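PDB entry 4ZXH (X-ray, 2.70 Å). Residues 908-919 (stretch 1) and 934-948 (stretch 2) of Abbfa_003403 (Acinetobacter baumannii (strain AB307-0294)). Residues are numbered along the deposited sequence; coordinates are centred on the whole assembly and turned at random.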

ATOM      1  N   GLN A 908      11.418  -7.133 -11.177  1.00 59.00           N
ATOM      2  CA  GLN A 908      10.027  -6.897 -11.561  1.00 49.63           C
ATOM      3  C   GLN A 908       9.533  -5.552 -11.028  1.00 50.74           C
ATOM      4  O   GLN A 908       9.900  -5.131  -9.928  1.00 53.23           O
ATOM      5  CB  GLN A 908       9.119  -8.023 -11.052  1.00 47.66           C
ATOM      6  CG  GLN A 908       9.601  -9.425 -11.384  1.00 57.23           C
ATOM      7  CD  GLN A 908      10.729  -9.901 -10.463  1.00 67.72           C
ATOM      8  OE1 GLN A 908      10.909  -9.386  -9.349  1.00 66.23           O
ATOM      9  NE2 GLN A 908      11.516 -10.867 -10.942  1.00 69.77           N
ATOM     10  N   LYS A 909       8.706  -4.878 -11.821  1.00 44.67           N
ATOM     11  CA  LYS A 909       8.156  -3.585 -11.443  1.00 31.64           C
ATOM     12  C   LYS A 909       6.715  -3.450 -11.922  1.00 32.28           C
ATOM     13  O   LYS A 909       6.309  -4.072 -12.908  1.00 36.63           O
ATOM     14  CB  LYS A 909       8.995  -2.447 -12.019  1.00 30.21           C
ATOM     15  CG  LYS A 909      10.339  -2.187 -11.357  1.00 42.96           C
ATOM     16  CD  LYS A 909      11.059  -1.072 -12.141  1.00 59.07           C
ATOM     17  CE  LYS A 909      12.399  -0.638 -11.547  1.00 63.41           C
ATOM     18  NZ  LYS A 909      12.263   0.057 -10.233  1.00 66.80           N
ATOM     19  N   LEU A 910       5.954  -2.627 -11.208  1.00 38.14           N
ATOM     20  CA  LEU A 910       4.561  -2.322 -11.520  1.00 34.08           C
ATOM     21  C   LEU A 910       4.420  -1.163 -12.487  1.00 31.55           C
ATOM     22  O   LEU A 910       5.113  -0.157 -12.336  1.00 34.22           O
ATOM     23  CB  LEU A 910       3.815  -1.982 -10.237  1.00 32.71           C
ATOM     24  CG  LEU A 910       3.615  -3.164  -9.314  1.00 31.10           C
ATOM     25  CD1 LEU A 910       3.062  -2.669  -7.990  1.00 33.05           C
ATOM     26  CD2 LEU A 910       2.658  -4.088  -9.978  1.00 22.96           C
ATOM     27  N   VAL A 911       3.505  -1.304 -13.453  1.00 36.27           N
ATOM     28  CA  VAL A 911       3.158  -0.267 -14.447  1.00 23.29           C
ATOM     29  C   VAL A 911       1.684   0.071 -14.379  1.00 25.81           C
ATOM     30  O   VAL A 911       0.835  -0.830 -14.370  1.00 33.37           O
ATOM     31  CB  VAL A 911       3.430  -0.728 -15.888  1.00 31.51           C
ATOM     32  CG1 VAL A 911       3.375   0.446 -16.860  1.00 21.58           C
ATOM     33  CG2 VAL A 911       4.748  -1.421 -15.963  1.00 50.26           C
ATOM     34  N   ALA A 912       1.356   1.350 -14.372  1.00 20.73           N
ATOM     35  CA  ALA A 912      -0.049   1.733 -14.388  1.00 22.13           C
ATOM     36  C   ALA A 912      -0.409   2.437 -15.679  1.00 20.83           C
ATOM     37  O   ALA A 912       0.159   3.487 -15.996  1.00 24.55           O
ATOM     38  CB  ALA A 912      -0.375   2.625 -13.198  1.00 20.97           C
ATOM     39  N   TYR A 913      -1.344   1.859 -16.426  1.00 25.01           N
ATOM     40  CA  TYR A 913      -1.907   2.523 -17.612  1.00 25.45           C
ATOM     41  C   TYR A 913      -3.232   3.211 -17.237  1.00 35.95           C
ATOM     42  O   TYR A 913      -4.066   2.617 -16.524  1.00 28.62           O
ATOM     43  CB  TYR A 913      -2.130   1.519 -18.751  1.00 21.03           C
ATOM     44  CG  TYR A 913      -0.913   0.698 -19.117  1.00 20.91           C
ATOM     45  CD1 TYR A 913      -0.076   1.080 -20.172  1.00 29.90           C
ATOM     46  CD2 TYR A 913      -0.602  -0.449 -18.420  1.00 20.69           C
ATOM     47  CE1 TYR A 913       1.052   0.337 -20.512  1.00 23.47           C
ATOM     48  CE2 TYR A 913       0.517  -1.204 -18.743  1.00 30.66           C
ATOM     49  CZ  TYR A 913       1.340  -0.809 -19.791  1.00 32.48           C
ATOM     50  OH  TYR A 913       2.452  -1.566 -20.100  1.00 32.75           O
ATOM     51  N   VAL A 914      -3.428   4.459 -17.674  1.00 22.51           N
ATOM     52  CA  VAL A 914      -4.661   5.173 -17.327  1.00 23.47           C
ATOM     53  C   VAL A 914      -5.269   5.925 -18.513  1.00 29.66           C
ATOM     54  O   VAL A 914      -4.544   6.360 -19.413  1.00 32.59           O
ATOM     55  CB  VAL A 914      -4.425   6.165 -16.173  1.00 24.13           C
ATOM     56  CG1 VAL A 914      -4.085   5.412 -14.879  1.00 23.33           C
ATOM     57  CG2 VAL A 914      -3.317   7.128 -16.529  1.00 24.62           C
ATOM     58  N   THR A 915      -6.601   6.048 -18.522  1.00 26.07           N
ATOM     59  CA  THR A 915      -7.317   6.898 -19.498  1.00 37.30           C
ATOM     60  C   THR A 915      -8.183   7.888 -18.764  1.00 42.00           C
ATOM     61  O   THR A 915      -8.642   7.604 -17.665  1.00 38.15           O
ATOM     62  CB  THR A 915      -8.264   6.123 -20.448  1.00 36.99           C
ATOM     63  OG1 THR A 915      -9.126   5.278 -19.672  1.00 46.21           O
ATOM     64  CG2 THR A 915      -7.518   5.281 -21.405  1.00 35.50           C
ATOM     65  N   GLY A 916      -8.448   9.024 -19.394  1.00 52.40           N
ATOM     66  CA  GLY A 916      -9.300  10.036 -18.805  1.00 59.17           C
ATOM     67  C   GLY A 916      -9.306  11.320 -19.599  1.00 72.89           C
ATOM     68  O   GLY A 916      -8.485  11.500 -20.496  1.00 69.92           O
ATOM     69  N   GLN A 917     -10.229  12.217 -19.258  1.00 87.36           N
ATOM     70  CA  GLN A 917     -10.382  13.470 -19.982  1.00 90.38           C
ATOM     71  C   GLN A 917      -9.316  14.497 -19.569  1.00 89.78           C
ATOM     72  O   GLN A 917      -8.861  15.287 -20.404  1.00 95.25           O
ATOM     73  CB  GLN A 917     -11.788  14.032 -19.771  1.00 92.24           C
ATOM     74  N   GLU A 918      -8.907  14.476 -18.299  1.00 72.33           N
ATOM     75  CA  GLU A 918      -7.883  15.409 -17.816  1.00 65.91           C
ATOM     76  C   GLU A 918      -7.033  14.787 -16.716  1.00 69.57           C
ATOM     77  O   GLU A 918      -7.552  14.501 -15.643  1.00 78.74           O
ATOM     78  CB  GLU A 918      -8.531  16.700 -17.299  1.00 61.93           C
ATOM     79  N   LEU A 919      -5.735  14.590 -16.972  1.00 65.59           N
ATOM     80  CA  LEU A 919      -4.836  13.913 -16.014  1.00 57.06           C
ATOM     81  C   LEU A 919      -3.504  14.616 -15.780  1.00 60.84           C
ATOM     82  O   LEU A 919      -3.008  15.361 -16.631  1.00 75.41           O
ATOM     83  CB  LEU A 919      -4.523  12.490 -16.474  1.00 52.71           C
ATOM     84  CG  LEU A 919      -5.730  11.642 -16.822  1.00 51.10           C
ATOM     85  CD1 LEU A 919      -5.294  10.320 -17.399  1.00 45.51           C
ATOM     86  CD2 LEU A 919      -6.557  11.460 -15.573  1.00 57.31           C
ATOM     87  N   ALA A 934       3.285   1.085   0.386  1.00 28.03           N
ATOM     88  CA  ALA A 934       4.393   1.491  -0.458  1.00 27.53           C
ATOM     89  C   ALA A 934       4.719   0.448  -1.519  1.00 39.58           C
ATOM     90  O   ALA A 934       5.060   0.797  -2.648  1.00 47.47           O
ATOM     91  CB  ALA A 934       5.603   1.775   0.381  1.00 28.70           C
ATOM     92  N   TYR A 935       4.609  -0.829  -1.175  1.00 27.24           N
ATOM     93  CA  TYR A 935       4.986  -1.858  -2.131  1.00 32.62           C
ATOM     94  C   TYR A 935       3.973  -1.985  -3.263  1.00 39.35           C
ATOM     95  O   TYR A 935       4.250  -2.635  -4.260  1.00 44.04           O
ATOM     96  CB  TYR A 935       5.189  -3.217  -1.438  1.00 31.14           C
ATOM     97  CG  TYR A 935       3.970  -3.845  -0.796  1.00 34.74           C
ATOM     98  CD1 TYR A 935       3.673  -3.626   0.552  1.00 37.66           C
ATOM     99  CD2 TYR A 935       3.136  -4.694  -1.522  1.00 30.89           C
ATOM    100  CE1 TYR A 935       2.565  -4.220   1.154  1.00 30.48           C
ATOM    101  CE2 TYR A 935       2.026  -5.289  -0.928  1.00 33.93           C
ATOM    102  CZ  TYR A 935       1.747  -5.048   0.410  1.00 34.31           C
ATOM    103  OH  TYR A 935       0.641  -5.634   0.989  1.00 36.23           O
ATOM    104  N   MET A 936       2.816  -1.343  -3.132  1.00 36.80           N
ATOM    105  CA  MET A 936       1.819  -1.392  -4.197  1.00 31.87           C
ATOM    106  C   MET A 936       1.775  -0.118  -5.071  1.00 32.92           C
ATOM    107  O   MET A 936       0.874   0.050  -5.899  1.00 31.76           O
ATOM    108  CB  MET A 936       0.447  -1.685  -3.586  1.00 26.83           C
ATOM    109  CG  MET A 936       0.397  -3.089  -3.005  1.00 35.91           C
ATOM    110  SD  MET A 936      -1.081  -3.536  -2.088  1.00 33.61           S
ATOM    111  CE  MET A 936      -2.273  -3.652  -3.421  1.00 30.76           C
ATOM    112  N   VAL A 937       2.751   0.769  -4.895  1.00 27.57           N
ATOM    113  CA  VAL A 937       2.807   1.996  -5.683  1.00 33.40           C
ATOM    114  C   VAL A 937       3.625   1.808  -6.950  1.00 35.66           C
ATOM    115  O   VAL A 937       4.822   1.526  -6.865  1.00 36.37           O
ATOM    116  CB  VAL A 937       3.421   3.150  -4.901  1.00 31.28           C
ATOM    117  CG1 VAL A 937       3.570   4.374  -5.819  1.00 31.05           C
ATOM    118  CG2 VAL A 937       2.585   3.459  -3.681  1.00 27.56           C
ATOM    119  N   PRO A 938       2.986   1.967  -8.126  1.00 35.77           N
ATOM    120  CA  PRO A 938       3.618   1.704  -9.428  1.00 33.05           C
ATOM    121  C   PRO A 938       4.875   2.519  -9.655  1.00 28.30           C
ATOM    122  O   PRO A 938       4.976   3.649  -9.180  1.00 30.97           O
ATOM    123  CB  PRO A 938       2.529   2.095 -10.430  1.00 31.60           C
ATOM    124  CG  PRO A 938       1.271   1.835  -9.705  1.00 31.51           C
ATOM    125  CD  PRO A 938       1.553   2.260  -8.278  1.00 37.00           C
ATOM    126  N   SER A 939       5.824   1.932 -10.375  1.00 33.47           N
ATOM    127  CA  SER A 939       7.063   2.616 -10.728  1.00 35.44           C
ATOM    128  C   SER A 939       6.925   3.408 -12.035  1.00 33.83           C
ATOM    129  O   SER A 939       7.816   4.178 -12.365  1.00 39.43           O
ATOM    130  CB  SER A 939       8.207   1.619 -10.867  1.00 34.55           C
ATOM    131  OG  SER A 939       8.174   0.661  -9.831  1.00 43.98           O
ATOM    132  N   ALA A 940       5.822   3.215 -12.768  1.00 32.97           N
ATOM    133  CA  ALA A 940       5.610   3.904 -14.046  1.00 33.98           C
ATOM    134  C   ALA A 940       4.128   4.143 -14.360  1.00 31.76           C
ATOM    135  O   ALA A 940       3.267   3.326 -14.048  1.00 31.55           O
ATOM    136  CB  ALA A 940       6.265   3.133 -15.174  1.00 23.56           C
ATOM    137  N   PHE A 941       3.854   5.292 -14.965  1.00 30.91           N
ATOM    138  CA  PHE A 941       2.499   5.716 -15.308  1.00 27.49           C
ATOM    139  C   PHE A 941       2.481   6.106 -16.769  1.00 28.16           C
ATOM    140  O   PHE A 941       3.309   6.888 -17.214  1.00 40.27           O
ATOM    141  CB  PHE A 941       2.053   6.892 -14.439  1.00 26.12           C
ATOM    142  CG  PHE A 941       1.921   6.546 -12.980  1.00 28.57           C
ATOM    143  CD1 PHE A 941       0.674   6.276 -12.426  1.00 28.76           C
ATOM    144  CD2 PHE A 941       3.049   6.482 -12.160  1.00 32.16           C
ATOM    145  CE1 PHE A 941       0.550   5.951 -11.069  1.00 42.59           C
ATOM    146  CE2 PHE A 941       2.938   6.148 -10.806  1.00 38.00           C
ATOM    147  CZ  PHE A 941       1.685   5.883 -10.258  1.00 38.01           C
ATOM    148  N   ILE A 942       1.552   5.537 -17.516  1.00 23.03           N
ATOM    149  CA  ILE A 942       1.445   5.791 -18.937  1.00 23.59           C
ATOM    150  C   ILE A 942       0.005   6.182 -19.252  1.00 23.79           C
ATOM    151  O   ILE A 942      -0.927   5.467 -18.871  1.00 32.57           O
ATOM    152  CB  ILE A 942       1.852   4.544 -19.753  1.00 30.62           C
ATOM    153  CG1 ILE A 942       3.295   4.164 -19.459  1.00 23.34           C
ATOM    154  CG2 ILE A 942       1.684   4.772 -21.244  1.00 23.83           C
ATOM    155  CD1 ILE A 942       3.666   2.832 -20.060  1.00 23.17           C
ATOM    156  N   ARG A 943      -0.191   7.311 -19.928  1.00 30.13           N
ATOM    157  CA  ARG A 943      -1.536   7.670 -20.378  1.00 29.84           C
ATOM    158  C   ARG A 943      -1.827   7.071 -21.742  1.00 25.63           C
ATOM    159  O   ARG A 943      -0.977   7.057 -22.622  1.00 30.50           O
ATOM    160  CB  ARG A 943      -1.718   9.179 -20.417  1.00 27.51           C
ATOM    161  CG  ARG A 943      -3.160   9.647 -20.561  1.00 28.52           C
ATOM    162  CD  ARG A 943      -3.199  11.153 -20.457  1.00 30.73           C
ATOM    163  NE  ARG A 943      -4.508  11.769 -20.666  1.00 44.49           N
ATOM    164  CZ  ARG A 943      -4.714  13.085 -20.563  1.00 55.02           C
ATOM    165  NH1 ARG A 943      -3.697  13.893 -20.264  1.00 47.80           N
ATOM    166  NH2 ARG A 943      -5.920  13.604 -20.762  1.00 66.42           N
ATOM    167  N   LEU A 944      -3.027   6.536 -21.893  1.00 29.04           N
ATOM    168  CA  LEU A 944      -3.476   6.010 -23.170  1.00 25.56           C
ATOM    169  C   LEU A 944      -4.816   6.655 -23.490  1.00 26.78           C
ATOM    170  O   LEU A 944      -5.552   7.046 -22.587  1.00 33.79           O
ATOM    171  CB  LEU A 944      -3.608   4.480 -23.131  1.00 24.31           C
ATOM    172  CG  LEU A 944      -2.341   3.653 -22.894  1.00 23.45           C
ATOM    173  CD1 LEU A 944      -2.646   2.160 -22.768  1.00 22.68           C
ATOM    174  CD2 LEU A 944      -1.317   3.895 -23.971  1.00 24.17           C
ATOM    175  N   ASP A 945      -5.125   6.778 -24.769  1.00 28.97           N
ATOM    176  CA  ASP A 945      -6.412   7.289 -25.203  1.00 29.17           C
ATOM    177  C   ASP A 945      -7.497   6.218 -25.064  1.00 37.58           C
ATOM    178  O   ASP A 945      -8.578   6.462 -24.535  1.00 51.75           O
ATOM    179  CB  ASP A 945      -6.303   7.765 -26.646  1.00 39.34           C
ATOM    180  CG  ASP A 945      -7.590   8.341 -27.173  1.00 45.88           C
ATOM    181  OD1 ASP A 945      -8.236   9.075 -26.386  1.00 42.85           O
ATOM    182  OD2 ASP A 945      -7.930   8.058 -28.367  1.00 44.92           O
ATOM    183  N   GLU A 946      -7.189   5.021 -25.538  1.00 41.61           N
ATOM    184  CA  GLU A 946      -8.140   3.918 -25.525  1.00 46.51           C
ATOM    185  C   GLU A 946      -7.454   2.616 -25.174  1.00 43.31           C
ATOM    186  O   GLU A 946      -6.450   2.239 -25.799  1.00 43.81           O
ATOM    187  CB  GLU A 946      -8.834   3.782 -26.885  1.00 50.63           C
ATOM    188  CG  GLU A 946     -10.107   4.598 -26.982  1.00 68.88           C
ATOM    189  CD  GLU A 946     -10.668   4.637 -28.384  1.00 83.45           C
ATOM    190  OE1 GLU A 946     -10.241   3.806 -29.217  1.00 84.56           O
ATOM    191  OE2 GLU A 946     -11.520   5.514 -28.656  1.00 88.07           O
ATOM    192  N   PHE A 947      -7.996   1.924 -24.180  1.00 33.19           N
ATOM    193  CA  PHE A 947      -7.443   0.634 -23.812  1.00 29.89           C
ATOM    194  C   PHE A 947      -7.712  -0.362 -24.935  1.00 36.58           C
ATOM    195  O   PHE A 947      -8.840  -0.452 -25.411  1.00 48.81           O
ATOM    196  CB  PHE A 947      -8.039   0.150 -22.491  1.00 27.79           C
ATOM    197  CG  PHE A 947      -7.451   0.820 -21.277  1.00 24.09           C
ATOM    198  CD1 PHE A 947      -6.442   1.757 -21.407  1.00 31.42           C
ATOM    199  CD2 PHE A 947      -7.897   0.497 -20.010  1.00 23.29           C
ATOM    200  CE1 PHE A 947      -5.887   2.368 -20.291  1.00 42.33           C
ATOM    201  CE2 PHE A 947      -7.349   1.093 -18.886  1.00 29.41           C
ATOM    202  CZ  PHE A 947      -6.338   2.035 -19.027  1.00 38.17           C
ATOM    203  N   PRO A 948      -6.675  -1.093 -25.374  1.00 34.70           N
ATOM    204  CA  PRO A 948      -6.801  -2.100 -26.442  1.00 25.02           C
ATOM    205  C   PRO A 948      -7.750  -3.214 -26.037  1.00 40.51           C
ATOM    206  O   PRO A 948      -7.613  -3.738 -24.926  1.00 46.30           O
ATOM    207  CB  PRO A 948      -5.375  -2.663 -26.589  1.00 24.72           C
ATOM    208  CG  PRO A 948      -4.472  -1.718 -25.862  1.00 25.58           C
ATOM    209  CD  PRO A 948      -5.323  -1.072 -24.784  1.00 26.81           C
TER

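Two parallel strands set the rules here, and the side chains follow from their register. Ala912 N donates to Ala940 O (2.8 Å), Ile942 N to Ala912 O (2.9 Å), Val914 N to Ile942 O (3.0 Å) and Leu944 N to Val914 O (2.9 Å), so stretch 1 uses the amides and carbonyls of Ala912 and Val914 while Tyr913 sits between them. Before the ladder, Ser939 N reaches Leu910 O at 3.0 Å.

This pairing places Tyr913 beside Ile942 on one sheet face and Ala912 beside Phe941 on the other. Ile942, with chi1 m and chi2 t, extends its CD1 to 3.6 Å from Tyr913 CE1 and 4.0 Å from Val911 CG1, so one methyl serves two residues of the neighbouring strand. Tyr913 is also m, and its CD1 meets Leu944 CD1 at 3.8 Å; Leu944 repeats the m, t pair of Ile942. The phenol oxygen is hydrogen-bonded elsewhere in the structure.

On the other face a small residue accommodates larger ones: Ala912 CB lies 3.9 Å from both Phe941 CD1 and Pro938 CG. Leu910, again m, t, brings its CB to 4.3 Å from Pro938 CB, while its CD1 comes 3.9 Å from Tyr935 O.

Arg943 is an exposed residue, yet 98 Å² of it is covered by the other stretch. Its chi1, chi2 and chi3 are all t, and this extended chain carries the guanidinium to Gly916 and the residues after it, where NH2 makes a weak hydrogen bond to Gly916 O (3.3 Å), near the guanidinium plane. Leu919 CD1 packs 3.7 Å from Arg943 NE. Gly916 to Glu918 are poorly ordered, so the polar end deserves caution.

Phe947 begins sideways, but chi1 of -78° and chi2 near 0° bring its ring edge to Tyr913 O, 3.4 Å from CZ, with Thr915 OG1 over one face.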